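PDB 6XSO: cellulase from Uncultured bacterium, which probably hydrolyses internal beta-1,4 linkages of cellulose and related plant polysaccharides such as xylan, as a broad-specificity endoglucanase of glycoside hydrolase family 5. Local coordinates for residues A[263-268]-A[303-308]; A[27-32]-A[345-350]; A[118-123]-A[169-174]; A[106-111]-A[162-167]. All blocks are in the same frame, centred on the assembly; numbering follows the deposited sequence.

In the fold
The four contacts illustrate how a (beta/alpha)8 barrel is assembled from links between distant parts of one chain. Near the N terminus, residues 27-32 open contact 2, which closes only when strand 345-349 arrives; the other three contacts nest inside this long loop. Residues 106-111 then open contact 4 and residues 118-123 open contact 3. They close in the same order, at 162-167 and 169-174, so these two cross: one ties helix 97-111 to the loop before strand 168-171, the other pairs strands 116-119 and 168-171. Contact 1 follows in series, joining strands 264-270 and 304-309. Contacts 1, 2 and 3 meet inside the barrel, while contact 4 lies nearer the surface.

Contact 1 (A[263-268]-A[303-308]); sequences HIAVQV and PVIIGE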
loop_
_atom_site.group_PDB
_atom_site.type_symbol
_atom_site.label_atom_id
_atom_site.label_comp_id
_atom_site.label_asym_id
_atom_site.label_seq_id
_atom_site.Cartn_x
_atom_site.Cartn_y
_atom_site.Cartn_z
ATOM N N HIS A 263 1.379 8.190 -15.303
ATOM C CA HIS A 263 2.272 7.530 -14.361
ATOM C C HIS A 263 1.780 7.690 -12.937
ATOM O O HIS A 263 2.572 7.798 -11.999
ATOM C CB HIS A 263 3.712 8.018 -14.515
ATOM C CG HIS A 263 4.314 7.679 -15.835
ATOM N ND1 HIS A 263 4.539 6.379 -16.235
ATOM C CD2 HIS A 263 4.740 8.466 -16.852
ATOM C CE1 HIS A 263 5.072 6.378 -17.443
ATOM N NE2 HIS A 263 5.202 7.635 -17.841
ATOM N N ILE A 264 0.458 7.630 -12.756
ATOM C CA ILE A 264 -0.190 7.790 -11.458
ATOM C C ILE A 264 -1.276 6.730 -11.292
ATOM O O ILE A 264 -2.016 6.420 -12.233
ATOM C CB ILE A 264 -0.756 9.221 -11.322
ATOM C CG1 ILE A 264 -1.233 9.479 -9.896
ATOM C CG2 ILE A 264 -1.914 9.456 -12.309
ATOM C CD1 ILE A 264 -0.126 9.495 -8.890
ATOM N N ALA A 265 -1.352 6.170 -10.086
ATOM C CA ALA A 265 -2.387 5.227 -9.709
ATOM C C ALA A 265 -2.955 5.625 -8.353
ATOM O O ALA A 265 -2.317 6.343 -7.577
ATOM C CB ALA A 265 -1.834 3.805 -9.609
ATOM N N VAL A 266 -4.175 5.154 -8.073
ATOM C CA VAL A 266 -4.849 5.399 -6.799
ATOM C C VAL A 266 -4.959 4.082 -6.050
ATOM O O VAL A 266 -5.261 3.039 -6.646
ATOM C CB VAL A 266 -6.236 6.041 -7.003
ATOM C CG1 VAL A 266 -7.067 6.055 -5.704
ATOM C CG2 VAL A 266 -6.066 7.453 -7.560
ATOM N N GLN A 267 -4.725 4.128 -4.743
ATOM C CA GLN A 267 -4.786 2.927 -3.922
ATOM C C GLN A 267 -5.814 3.041 -2.806
ATOM O O GLN A 267 -5.937 4.077 -2.142
ATOM C CB GLN A 267 -3.395 2.585 -3.325
ATOM C CG GLN A 267 -3.444 1.514 -2.224
ATOM C CD GLN A 267 -2.093 1.073 -1.679
ATOM O OE1 GLN A 267 -2.037 0.348 -0.691
ATOM N NE2 GLN A 267 -1.014 1.478 -2.332
ATOM N N VAL A 268 -6.536 1.934 -2.614
ATOM C CA VAL A 268 -7.441 1.714 -1.505
ATOM C C VAL A 268 -7.120 0.346 -0.908
ATOM O O VAL A 268 -6.400 -0.461 -1.499
ATOM C CB VAL A 268 -8.905 1.746 -1.955
ATOM C CG1 VAL A 268 -9.218 3.062 -2.671
ATOM C CG2 VAL A 268 -9.227 0.553 -2.869
ATOM N N PRO A 303 -5.750 4.154 -13.007
ATOM C CA PRO A 303 -5.755 2.762 -12.543
ATOM C C PRO A 303 -5.745 2.684 -11.024
ATOM O O PRO A 303 -5.310 3.609 -10.330
ATOM C CB PRO A 303 -4.476 2.180 -13.157
ATOM C CG PRO A 303 -3.541 3.400 -13.259
ATOM C CD PRO A 303 -4.441 4.560 -13.562
ATOM N N VAL A 304 -6.265 1.576 -10.512
ATOM C CA VAL A 304 -6.429 1.392 -9.077
ATOM C C VAL A 304 -5.692 0.150 -8.610
ATOM O O VAL A 304 -5.701 -0.901 -9.271
ATOM C CB VAL A 304 -7.919 1.330 -8.695
ATOM C CG1 VAL A 304 -8.116 0.992 -7.213
ATOM C CG2 VAL A 304 -8.594 2.637 -9.045
ATOM N N ILE A 305 -5.079 0.275 -7.440
ATOM C CA ILE A 305 -4.451 -0.825 -6.725
ATOM C C ILE A 305 -5.202 -1.024 -5.418
ATOM O O ILE A 305 -5.364 -0.074 -4.639
ATOM C CB ILE A 305 -2.959 -0.541 -6.442
ATOM C CG1 ILE A 305 -2.182 -0.378 -7.746
ATOM C CG2 ILE A 305 -2.381 -1.612 -5.489
ATOM C CD1 ILE A 305 -0.793 0.267 -7.559
ATOM N N ILE A 306 -5.655 -2.250 -5.170
ATOM C CA ILE A 306 -6.168 -2.644 -3.850
ATOM C C ILE A 306 -4.938 -3.183 -3.119
ATOM O O ILE A 306 -4.530 -4.349 -3.265
ATOM C CB ILE A 306 -7.330 -3.633 -3.955
ATOM C CG1 ILE A 306 -8.492 -2.990 -4.720
ATOM C CG2 ILE A 306 -7.756 -4.094 -2.568
ATOM C CD1 ILE A 306 -9.635 -3.985 -5.003
ATOM N N GLY A 307 -4.270 -2.284 -2.386
ATOM C CA GLY A 307 -2.939 -2.570 -1.884
ATOM C C GLY A 307 -2.898 -3.404 -0.639
ATOM O O GLY A 307 -1.810 -3.817 -0.230
ATOM N N GLU A 308 -4.048 -3.612 -0.001
ATOM C CA GLU A 308 -4.187 -4.605 1.046
ATOM C C GLU A 308 -5.579 -5.183 0.932
ATOM O O GLU A 308 -6.544 -4.439 0.754
ATOM C CB GLU A 308 -4.101 -4.019 2.464
ATOM C CG GLU A 308 -2.806 -3.302 2.783
ATOM C CD GLU A 308 -2.770 -2.719 4.176
ATOM O OE1 GLU A 308 -3.646 -3.064 5.014
ATOM O OE2 GLU A 308 -1.822 -1.940 4.443
#
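Val266, Gln267 and Val268 pair with Val304, Ile305 and Ile306 as neighbouring parallel strands of a (beta/alpha)8 barrel, the two strands of a beta-alpha-beta unit. The short strands 264-268 and 304-307 run 36° apart, in keeping with the twist of a closed barrel. Four backbone bonds form the ladder. Val266 N donates to Pro303 O at 3.0 Å, and Ile305 N returns to Val266 O at 2.9 Å. Further along, Val268 N reaches Ile305 O at 3.1 Å and Gly307 N reaches Val268 O at 2.9 Å. Beside the start of the ladder, Ala265 CB rests 4.0 Å from Pro303 CG. Val268 CG2 touches Ile306 CG1 at 4.1 Å, the two side chains slanting across one another. Gln267 runs out fully extended, CG anti to the backbone N (chi1 168°), which lays its amide along the neighbouring strand and brings OE1 to 3.3 Å from Gly307 CA. A side chain on Gly307 would run into that oxygen, which accepts a hydrogen bond from His269, while Gln267 NE2 bonds weakly to Glu171. Gln267 and Ile305 share the inner face with Ile230 of strand 229-232. On the outer face Val266 and Val304 pack against Phe297, and Ile306 against Met290, of the connecting helix 279-298.

Contact 2 (A[27-32]-A[345-350]); sequences KNMGVG and ATFYWM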
loop_
_atom_site.group_PDB
_atom_site.type_symbol
_atom_site.label_atom_id
_atom_site.label_comp_id
_atom_site.label_asym_id
_atom_site.label_seq_id
_atom_site.Cartn_x
_atom_site.Cartn_y
_atom_site.Cartn_z
ATOM N N LYS A 27 -1.841 -3.721 -14.373
ATOM C CA LYS A 27 -2.210 -4.992 -14.987
ATOM C C LYS A 27 -1.086 -6.013 -14.865
ATOM O O LYS A 27 -1.331 -7.195 -14.578
ATOM C CB LYS A 27 -2.542 -4.765 -16.462
ATOM C CG LYS A 27 -2.759 -6.027 -17.284
ATOM C CD LYS A 27 -2.992 -5.677 -18.755
ATOM C CE LYS A 27 -3.040 -6.922 -19.644
ATOM N NZ LYS A 27 -1.732 -7.647 -19.680
ATOM N N ASN A 28 0.155 -5.586 -15.100
ATOM C CA ASN A 28 1.266 -6.531 -15.158
ATOM C C ASN A 28 1.697 -7.019 -13.780
ATOM O O ASN A 28 2.435 -8.009 -13.700
ATOM C CB ASN A 28 2.463 -5.928 -15.889
ATOM C CG ASN A 28 2.215 -5.756 -17.358
ATOM O OD1 ASN A 28 1.411 -6.470 -17.943
ATOM N ND2 ASN A 28 2.922 -4.822 -17.972
ATOM N N MET A 29 1.258 -6.348 -12.711
ATOM C CA MET A 29 1.566 -6.808 -11.364
ATOM C C MET A 29 0.972 -8.182 -11.058
ATOM O O MET A 29 1.492 -8.896 -10.188
ATOM C CB MET A 29 1.008 -5.832 -10.340
ATOM C CG MET A 29 1.787 -4.545 -10.213
ATOM S SD MET A 29 0.915 -3.286 -9.262
ATOM C CE MET A 29 2.061 -1.910 -9.414
ATOM N N GLY A 30 -0.072 -8.598 -11.765
ATOM C CA GLY A 30 -0.665 -9.890 -11.452
ATOM C C GLY A 30 -1.319 -9.865 -10.081
ATOM O O GLY A 30 -2.079 -8.948 -9.744
ATOM N N VAL A 31 -1.021 -10.891 -9.282
ATOM C CA VAL A 31 -1.437 -10.939 -7.887
ATOM C C VAL A 31 -0.231 -10.643 -7.009
ATOM O O VAL A 31 0.858 -11.174 -7.238
ATOM C CB VAL A 31 -2.096 -12.264 -7.456
ATOM C CG1 VAL A 31 -3.515 -12.310 -7.968
ATOM C CG2 VAL A 31 -1.276 -13.467 -7.892
ATOM N N GLY A 32 -0.456 -9.811 -5.987
ATOM C CA GLY A 32 0.595 -9.349 -5.107
ATOM C C GLY A 32 0.402 -9.797 -3.666
ATOM O O GLY A 32 -0.635 -10.342 -3.283
ATOM N N ALA A 345 -5.095 -4.254 -9.570
ATOM C CA ALA A 345 -4.183 -5.190 -8.927
ATOM C C ALA A 345 -4.535 -5.335 -7.453
ATOM O O ALA A 345 -4.975 -4.382 -6.808
ATOM C CB ALA A 345 -2.742 -4.696 -9.040
ATOM N N THR A 346 -4.354 -6.542 -6.926
ATOM C CA THR A 346 -4.638 -6.851 -5.527
ATOM C C THR A 346 -3.373 -7.338 -4.833
ATOM O O THR A 346 -2.557 -8.042 -5.445
ATOM C CB THR A 346 -5.722 -7.933 -5.375
ATOM O OG1 THR A 346 -5.252 -9.203 -5.810
ATOM C CG2 THR A 346 -6.960 -7.563 -6.177
ATOM N N PHE A 347 -3.202 -6.922 -3.561
ATOM C CA PHE A 347 -2.056 -7.315 -2.731
ATOM C C PHE A 347 -2.584 -7.884 -1.410
ATOM O O PHE A 347 -3.086 -7.136 -0.566
ATOM C CB PHE A 347 -1.120 -6.112 -2.472
ATOM C CG PHE A 347 -0.309 -5.670 -3.672
ATOM C CD1 PHE A 347 -0.900 -4.975 -4.707
ATOM C CD2 PHE A 347 1.067 -5.907 -3.740
ATOM C CE1 PHE A 347 -0.157 -4.563 -5.803
ATOM C CE2 PHE A 347 1.823 -5.487 -4.834
ATOM C CZ PHE A 347 1.217 -4.819 -5.860
ATOM N N TYR A 348 -2.475 -9.204 -1.224
ATOM C CA TYR A 348 -2.995 -9.855 -0.022
ATOM C C TYR A 348 -2.199 -9.434 1.219
ATOM O O TYR A 348 -0.983 -9.259 1.158
ATOM C CB TYR A 348 -2.960 -11.394 -0.207
ATOM C CG TYR A 348 -3.718 -12.077 0.884
ATOM C CD1 TYR A 348 -3.055 -12.559 2.008
ATOM C CD2 TYR A 348 -5.100 -12.204 0.823
ATOM C CE1 TYR A 348 -3.756 -13.135 3.047
ATOM C CE2 TYR A 348 -5.800 -12.780 1.854
ATOM C CZ TYR A 348 -5.127 -13.236 2.963
ATOM O OH TYR A 348 -5.854 -13.780 3.992
ATOM N N TRP A 349 -2.892 -9.255 2.351
ATOM C CA TRP A 349 -2.238 -8.789 3.580
ATOM C C TRP A 349 -1.707 -9.968 4.403
ATOM O O TRP A 349 -2.484 -10.686 5.037
ATOM C CB TRP A 349 -3.196 -7.970 4.450
ATOM C CG TRP A 349 -2.484 -7.521 5.711
ATOM C CD1 TRP A 349 -2.648 -8.012 6.979
ATOM C CD2 TRP A 349 -1.442 -6.553 5.788
ATOM N NE1 TRP A 349 -1.778 -7.389 7.844
ATOM C CE2 TRP A 349 -1.019 -6.494 7.138
ATOM C CE3 TRP A 349 -0.816 -5.722 4.850
ATOM C CZ2 TRP A 349 -0.008 -5.634 7.564
ATOM C CZ3 TRP A 349 0.173 -4.863 5.272
ATOM C CH2 TRP A 349 0.570 -4.818 6.622
ATOM N N MET A 350 -0.385 -10.126 4.444
ATOM C CA MET A 350 0.296 -11.088 5.323
ATOM C C MET A 350 -0.240 -12.504 5.100
ATOM O O MET A 350 -0.565 -12.898 3.973
ATOM C CB MET A 350 0.246 -10.595 6.762
ATOM C CG MET A 350 1.075 -9.342 7.015
ATOM S SD MET A 350 1.167 -8.845 8.752
ATOM C CE MET A 350 2.237 -10.116 9.416
HETATM O O HOH W 1 -4.503 -9.000 -8.528
HETATM O O HOH W 2 -3.500 -10.680 -4.036
#
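The Phe347 ring has Gly32 over one face and Met29 at its edge. Gly32 CA stands 4.1 Å from the ring centroid, a CH-pi contact, and a beta carbon there would collide with Phe347 CD2. In the ring plane, Met29 SD comes to 3.7 Å from Phe347 CZ, a Met-aromatic contact. The methionine gets there because CG lies anti to the carbonyl carbon (chi1 -75°) and the chain is extended beyond it, which also sets SD 3.9 Å from Ala345 CB. The backbones join by two direct bonds. Gly32 N donates to Thr346 O at 2.8 Å, and Tyr348 N meets Gly32 O at 3.0 Å from well above the carbonyl plane. Just before this, at Gly30, a water stands in for a direct link: it donates to Gly30 O at 2.7 Å and accepts from Thr346 N at 2.9 Å. A second water joins Gly32 O to Thr346 OG1. This seam closes the barrel, bringing its first strand, 31-34, against its last, 345-349. Phe347 and Met29 point inward to Ile305 and Ala78 of strands 304-309 and 78-81, whereas Val31 and Thr346 face helix 325-341 on the outside.

Contact 3 (A[118-123]-A[169-174]); sequences IINVHH and LFESYN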
loop_
_atom_site.group_PDB
_atom_site.type_symbol
_atom_site.label_atom_id
_atom_site.label_comp_id
_atom_site.label_asym_id
_atom_site.label_seq_id
_atom_site.Cartn_x
_atom_site.Cartn_y
_atom_site.Cartn_z
ATOM N N ILE A 118 6.471 -2.193 -4.423
ATOM C CA ILE A 118 5.955 -0.911 -3.939
ATOM C C ILE A 118 6.567 -0.641 -2.568
ATOM O O ILE A 118 6.467 -1.481 -1.669
ATOM C CB ILE A 118 4.420 -0.951 -3.829
ATOM C CG1 ILE A 118 3.737 -1.158 -5.180
ATOM C CG2 ILE A 118 3.904 0.341 -3.164
ATOM C CD1 ILE A 118 2.228 -1.526 -5.034
ATOM N N ILE A 119 7.157 0.550 -2.385
ATOM C CA ILE A 119 7.573 1.008 -1.061
ATOM C C ILE A 119 6.737 2.230 -0.697
ATOM O O ILE A 119 6.369 3.023 -1.570
ATOM C CB ILE A 119 9.067 1.336 -0.923
ATOM C CG1 ILE A 119 9.499 2.338 -1.983
ATOM C CG2 ILE A 119 9.891 0.038 -0.989
ATOM C CD1 ILE A 119 10.946 2.829 -1.775
ATOM N N ASN A 120 6.422 2.375 0.588
ATOM C CA ASN A 120 5.517 3.449 1.003
ATOM C C ASN A 120 6.022 4.136 2.280
ATOM O O ASN A 120 7.151 3.932 2.734
ATOM C CB ASN A 120 4.067 2.945 1.181
ATOM C CG ASN A 120 3.867 2.160 2.475
ATOM O OD1 ASN A 120 4.825 1.810 3.160
ATOM N ND2 ASN A 120 2.614 1.885 2.814
ATOM N N VAL A 121 5.144 4.959 2.844
ATOM C CA VAL A 121 5.277 5.586 4.158
ATOM C C VAL A 121 4.066 5.070 4.941
ATOM O O VAL A 121 2.919 5.397 4.598
ATOM C CB VAL A 121 5.293 7.115 4.033
ATOM C CG1 VAL A 121 5.132 7.797 5.385
ATOM C CG2 VAL A 121 6.592 7.590 3.356
ATOM N N HIS A 122 4.307 4.220 5.959
ATOM C CA HIS A 122 3.259 3.340 6.478
ATOM C C HIS A 122 2.765 3.836 7.809
ATOM O O HIS A 122 1.809 4.628 7.869
ATOM C CB HIS A 122 3.751 1.884 6.443
ATOM C CG HIS A 122 2.646 0.885 6.502
ATOM N ND1 HIS A 122 1.923 0.525 5.385
ATOM C CD2 HIS A 122 2.089 0.216 7.539
ATOM C CE1 HIS A 122 1.004 -0.358 5.716
ATOM N NE2 HIS A 122 1.097 -0.588 7.013
ATOM N N HIS A 123 3.311 3.374 8.952
ATOM C CA HIS A 123 2.764 3.758 10.254
ATOM C C HIS A 123 3.245 5.111 10.734
ATOM O O HIS A 123 3.069 5.459 11.905
ATOM C CB HIS A 123 2.992 2.679 11.305
ATOM C CG HIS A 123 2.186 1.449 11.062
ATOM N ND1 HIS A 123 0.839 1.487 10.767
ATOM C CD2 HIS A 123 2.537 0.143 11.067
ATOM C CE1 HIS A 123 0.394 0.253 10.604
ATOM N NE2 HIS A 123 1.401 -0.584 10.794
ATOM N N LEU A 169 7.881 1.109 -7.631
ATOM C CA LEU A 169 6.868 2.144 -7.506
ATOM C C LEU A 169 6.895 2.710 -6.093
ATOM O O LEU A 169 7.284 2.021 -5.146
ATOM C CB LEU A 169 5.446 1.603 -7.772
ATOM C CG LEU A 169 5.083 1.319 -9.229
ATOM C CD1 LEU A 169 5.609 -0.056 -9.655
ATOM C CD2 LEU A 169 3.579 1.401 -9.466
ATOM N N PHE A 170 6.495 3.980 -5.950
ATOM C CA PHE A 170 6.396 4.618 -4.648
ATOM C C PHE A 170 4.935 4.916 -4.319
ATOM O O PHE A 170 4.162 5.315 -5.196
ATOM C CB PHE A 170 7.115 5.973 -4.620
ATOM C CG PHE A 170 8.578 5.947 -5.001
ATOM C CD1 PHE A 170 9.381 4.820 -4.844
ATOM C CD2 PHE A 170 9.165 7.111 -5.498
ATOM C CE1 PHE A 170 10.731 4.861 -5.202
ATOM C CE2 PHE A 170 10.505 7.154 -5.847
ATOM C CZ PHE A 170 11.285 6.031 -5.699
ATOM N N GLU A 171 4.572 4.775 -3.038
ATOM C CA GLU A 171 3.228 5.037 -2.533
ATOM C C GLU A 171 3.284 6.112 -1.451
ATOM O O GLU A 171 4.018 5.981 -0.475
ATOM C CB GLU A 171 2.606 3.748 -1.991
ATOM C CG GLU A 171 1.392 3.909 -1.098
ATOM C CD GLU A 171 1.091 2.626 -0.335
ATOM O OE1 GLU A 171 1.451 1.541 -0.845
ATOM O OE2 GLU A 171 0.480 2.699 0.760
ATOM N N SER A 172 2.456 7.140 -1.621
ATOM C CA SER A 172 2.580 8.395 -0.882
ATOM C C SER A 172 2.499 8.235 0.634
ATOM O O SER A 172 3.262 8.875 1.369
ATOM C CB SER A 172 1.479 9.340 -1.377
ATOM O OG SER A 172 0.175 8.770 -1.211
ATOM N N TYR A 173 1.519 7.491 1.130
ATOM C CA TYR A 173 1.186 7.380 2.562
ATOM C C TYR A 173 0.167 6.242 2.636
ATOM O O TYR A 173 -0.538 5.963 1.657
ATOM C CB TYR A 173 0.636 8.708 3.209
ATOM C CG TYR A 173 -0.399 9.343 2.321
ATOM C CD1 TYR A 173 -1.658 8.772 2.203
ATOM C CD2 TYR A 173 -0.103 10.455 1.535
ATOM C CE1 TYR A 173 -2.580 9.266 1.331
ATOM C CE2 TYR A 173 -1.021 10.950 0.645
ATOM C CZ TYR A 173 -2.242 10.335 0.535
ATOM O OH TYR A 173 -3.136 10.819 -0.376
ATOM N N ASN A 174 0.072 5.607 3.803
ATOM C CA ASN A 174 -0.733 4.393 3.944
ATOM C C ASN A 174 -2.206 4.645 4.260
ATOM O O ASN A 174 -3.044 4.613 3.353
ATOM C CB ASN A 174 -0.073 3.479 4.997
ATOM C CG ASN A 174 -0.861 2.239 5.246
ATOM O OD1 ASN A 174 -1.307 1.585 4.287
ATOM N ND2 ASN A 174 -1.047 1.875 6.526
HETATM O O HOH W 3 -0.812 3.066 9.151
#
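His122 and Asn174 lie stacked, imidazole against amide, with their planes 18° apart. Asn174 CG is anti to the backbone N (chi1 178°), which carries ND2 over one ring face, near the rim, 3.1 Å from His122 CE1. Asn120 fixes the ring's rotation: its ND2 donates to His122 ND1 at 3.0 Å, along a nearly straight line in the planes of both groups. The same nitrogen gives a second bond, to Glu171 OE2 at 3.1 Å. Asn120 and Glu171 run side by side, but the amide and carboxylate planes stand 75° apart, so the donor meets that oxygen from above the carboxylate. Arg80 reaches both Glu171 OE2 and Asn174 OD1, holding the two acceptors together. A leucine in place of His122 would probably leave the Asn120 side-chain N-H that points at the ring without its acceptor and the Asn174 amide without its flat platform. Further back, Ile119 CG1 lies alongside Phe170, 3.8 Å from CD1, and Glu171 N donates to Ile119 O at 2.9 Å. Parallel strands 116-119 and 168-171 end in a polar network at the carbonyl end of the barrel, where family 5 glycoside hydrolases place their active site; Asn174 probably corresponds to the family's conserved asparagine at the end of strand 168-171.

Contact 4 (A[106-111]-A[162-167]); sequences VVDYVV and KDYGDK
Asp108 and Tyr164 supply the polar link between helix 97-111 and the loop 162-167, a small instance of how a barrel's outer layer is pinned to its connecting loops. Tyr164 OH donates to Asp108 OD1 in a short bond of 2.6 Å. The hydroxyl arrives on the syn side of that oxygen, the carboxylate lies nearly coplanar with the ring (27° between planes), and OD1 sits at the ring edge. Lys104, one turn earlier on the helix, bonds to the same hydroxyl and makes a long, weak ion pair with Asp108 OD2; its charge would be expected to favour the carboxylate. An alanine in place of Asp108 would probably leave the Tyr164 hydroxyl without this acceptor and the phenol ring less firmly fixed.

Apolar contacts follow along the same side of the helix. Val107 CG1 lies 4.3 Å from Tyr164 CE2, and Val111 CG2 approaches the ring edge at 4.5 Å from that same carbon. Val111 CG1 also touches Lys167 CB at 4.2 Å, beyond which the lysine chain bends away to a cation-pi contact with Tyr116. The same two valines also rest on Cys117 of strand 116-119. Tyr164 in turn meets Phe161 at the end of helix 140-161, and the loop then runs into strand 168-171.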
loop_
_atom_site.group_PDB
_atom_site.type_symbol
_atom_site.label_atom_id
_atom_site.label_comp_id
_atom_site.label_asym_id
_atom_site.label_seq_id
_atom_site.Cartn_x
_atom_site.Cartn_y
_atom_site.Cartn_z
ATOM N N VAL A 106 15.956 -5.075 0.851
ATOM C CA VAL A 106 14.710 -5.816 0.699
ATOM C C VAL A 106 14.108 -5.567 -0.678
ATOM O O VAL A 106 13.619 -6.499 -1.335
ATOM C CB VAL A 106 13.750 -5.483 1.857
ATOM C CG1 VAL A 106 12.427 -6.195 1.663
ATOM C CG2 VAL A 106 14.394 -5.895 3.174
ATOM N N VAL A 107 14.126 -4.313 -1.143
ATOM C CA VAL A 107 13.666 -4.014 -2.498
ATOM C C VAL A 107 14.441 -4.841 -3.516
ATOM O O VAL A 107 13.854 -5.417 -4.443
ATOM C CB VAL A 107 13.790 -2.505 -2.770
ATOM C CG1 VAL A 107 13.514 -2.198 -4.219
ATOM C CG2 VAL A 107 12.833 -1.761 -1.843
ATOM N N ASP A 108 15.770 -4.912 -3.355
ATOM C CA ASP A 108 16.597 -5.705 -4.248
ATOM C C ASP A 108 16.156 -7.161 -4.247
ATOM O O ASP A 108 16.128 -7.808 -5.301
ATOM C CB ASP A 108 18.067 -5.594 -3.832
ATOM C CG ASP A 108 18.682 -4.251 -4.190
ATOM O OD1 ASP A 108 18.126 -3.536 -5.058
ATOM O OD2 ASP A 108 19.743 -3.897 -3.604
ATOM N N TYR A 109 15.800 -7.695 -3.074
ATOM C CA TYR A 109 15.373 -9.089 -3.017
ATOM C C TYR A 109 14.146 -9.304 -3.896
ATOM O O TYR A 109 13.975 -10.374 -4.503
ATOM C CB TYR A 109 14.965 -9.473 -1.594
ATOM C CG TYR A 109 16.008 -9.434 -0.506
ATOM C CD1 TYR A 109 17.368 -9.420 -0.784
ATOM C CD2 TYR A 109 15.612 -9.455 0.821
ATOM C CE1 TYR A 109 18.304 -9.395 0.248
ATOM C CE2 TYR A 109 16.529 -9.440 1.849
ATOM C CZ TYR A 109 17.868 -9.387 1.562
ATOM O OH TYR A 109 18.796 -9.358 2.593
ATOM N N VAL A 110 13.247 -8.318 -3.922
ATOM C CA VAL A 110 12.009 -8.443 -4.677
ATOM C C VAL A 110 12.269 -8.330 -6.171
ATOM O O VAL A 110 11.848 -9.181 -6.966
ATOM C CB VAL A 110 10.996 -7.383 -4.212
ATOM C CG1 VAL A 110 9.786 -7.397 -5.114
ATOM C CG2 VAL A 110 10.604 -7.591 -2.751
ATOM N N VAL A 111 12.975 -7.277 -6.584
ATOM C CA VAL A 111 13.161 -7.055 -8.010
ATOM C C VAL A 111 14.117 -8.078 -8.611
ATOM O O VAL A 111 14.114 -8.276 -9.835
ATOM C CB VAL A 111 13.547 -5.592 -8.317
ATOM C CG1 VAL A 111 12.458 -4.631 -7.830
ATOM C CG2 VAL A 111 14.882 -5.253 -7.729
ATOM N N LYS A 162 16.372 6.372 -7.187
ATOM C CA LYS A 162 16.228 7.060 -8.467
ATOM C C LYS A 162 16.636 6.192 -9.657
ATOM O O LYS A 162 15.988 6.252 -10.707
ATOM C CB LYS A 162 17.021 8.371 -8.446
ATOM C CG LYS A 162 16.991 9.158 -9.758
ATOM C CD LYS A 162 17.517 10.606 -9.599
ATOM C CE LYS A 162 18.912 10.655 -9.028
ATOM N NZ LYS A 162 19.323 12.066 -8.698
ATOM N N ASP A 163 17.704 5.390 -9.522
ATOM C CA ASP A 163 18.266 4.651 -10.657
ATOM C C ASP A 163 17.553 3.330 -10.939
ATOM O O ASP A 163 17.927 2.638 -11.891
ATOM C CB ASP A 163 19.782 4.389 -10.432
ATOM C CG ASP A 163 20.534 3.991 -11.717
ATOM O OD1 ASP A 163 20.289 4.628 -12.768
ATOM O OD2 ASP A 163 21.418 3.085 -11.689
ATOM N N TYR A 164 16.547 2.963 -10.146
ATOM C CA TYR A 164 15.802 1.744 -10.419
ATOM C C TYR A 164 14.860 1.965 -11.594
ATOM O O TYR A 164 14.373 3.075 -11.829
ATOM C CB TYR A 164 14.978 1.343 -9.200
ATOM C CG TYR A 164 15.808 0.734 -8.108
ATOM C CD1 TYR A 164 16.562 1.531 -7.264
ATOM C CD2 TYR A 164 15.871 -0.641 -7.940
ATOM C CE1 TYR A 164 17.345 0.987 -6.258
ATOM C CE2 TYR A 164 16.660 -1.207 -6.933
ATOM C CZ TYR A 164 17.386 -0.390 -6.097
ATOM O OH TYR A 164 18.177 -0.900 -5.088
ATOM N N GLY A 165 14.616 0.892 -12.351
ATOM C CA GLY A 165 13.654 0.929 -13.433
ATOM C C GLY A 165 12.218 0.853 -12.957
ATOM O O GLY A 165 11.914 1.071 -11.782
ATOM N N ASP A 166 11.321 0.550 -13.895
ATOM C CA ASP A 166 9.897 0.743 -13.643
ATOM C C ASP A 166 9.266 -0.352 -12.792
ATOM O O ASP A 166 8.092 -0.220 -12.435
ATOM C CB ASP A 166 9.105 1.030 -14.937
ATOM C CG ASP A 166 8.957 -0.167 -15.856
ATOM O OD1 ASP A 166 9.474 -1.264 -15.555
ATOM O OD2 ASP A 166 8.287 0.002 -16.909
ATOM N N LYS A 167 10.030 -1.358 -12.361
ATOM C CA LYS A 167 9.483 -2.331 -11.423
ATOM C C LYS A 167 9.330 -1.759 -10.019
ATOM O O LYS A 167 8.576 -2.327 -9.217
ATOM C CB LYS A 167 10.373 -3.570 -11.366
ATOM C CG LYS A 167 10.312 -4.435 -12.618
ATOM C CD LYS A 167 8.954 -5.086 -12.774
ATOM C CE LYS A 167 8.983 -6.221 -13.820
ATOM N NZ LYS A 167 9.066 -5.698 -15.200
#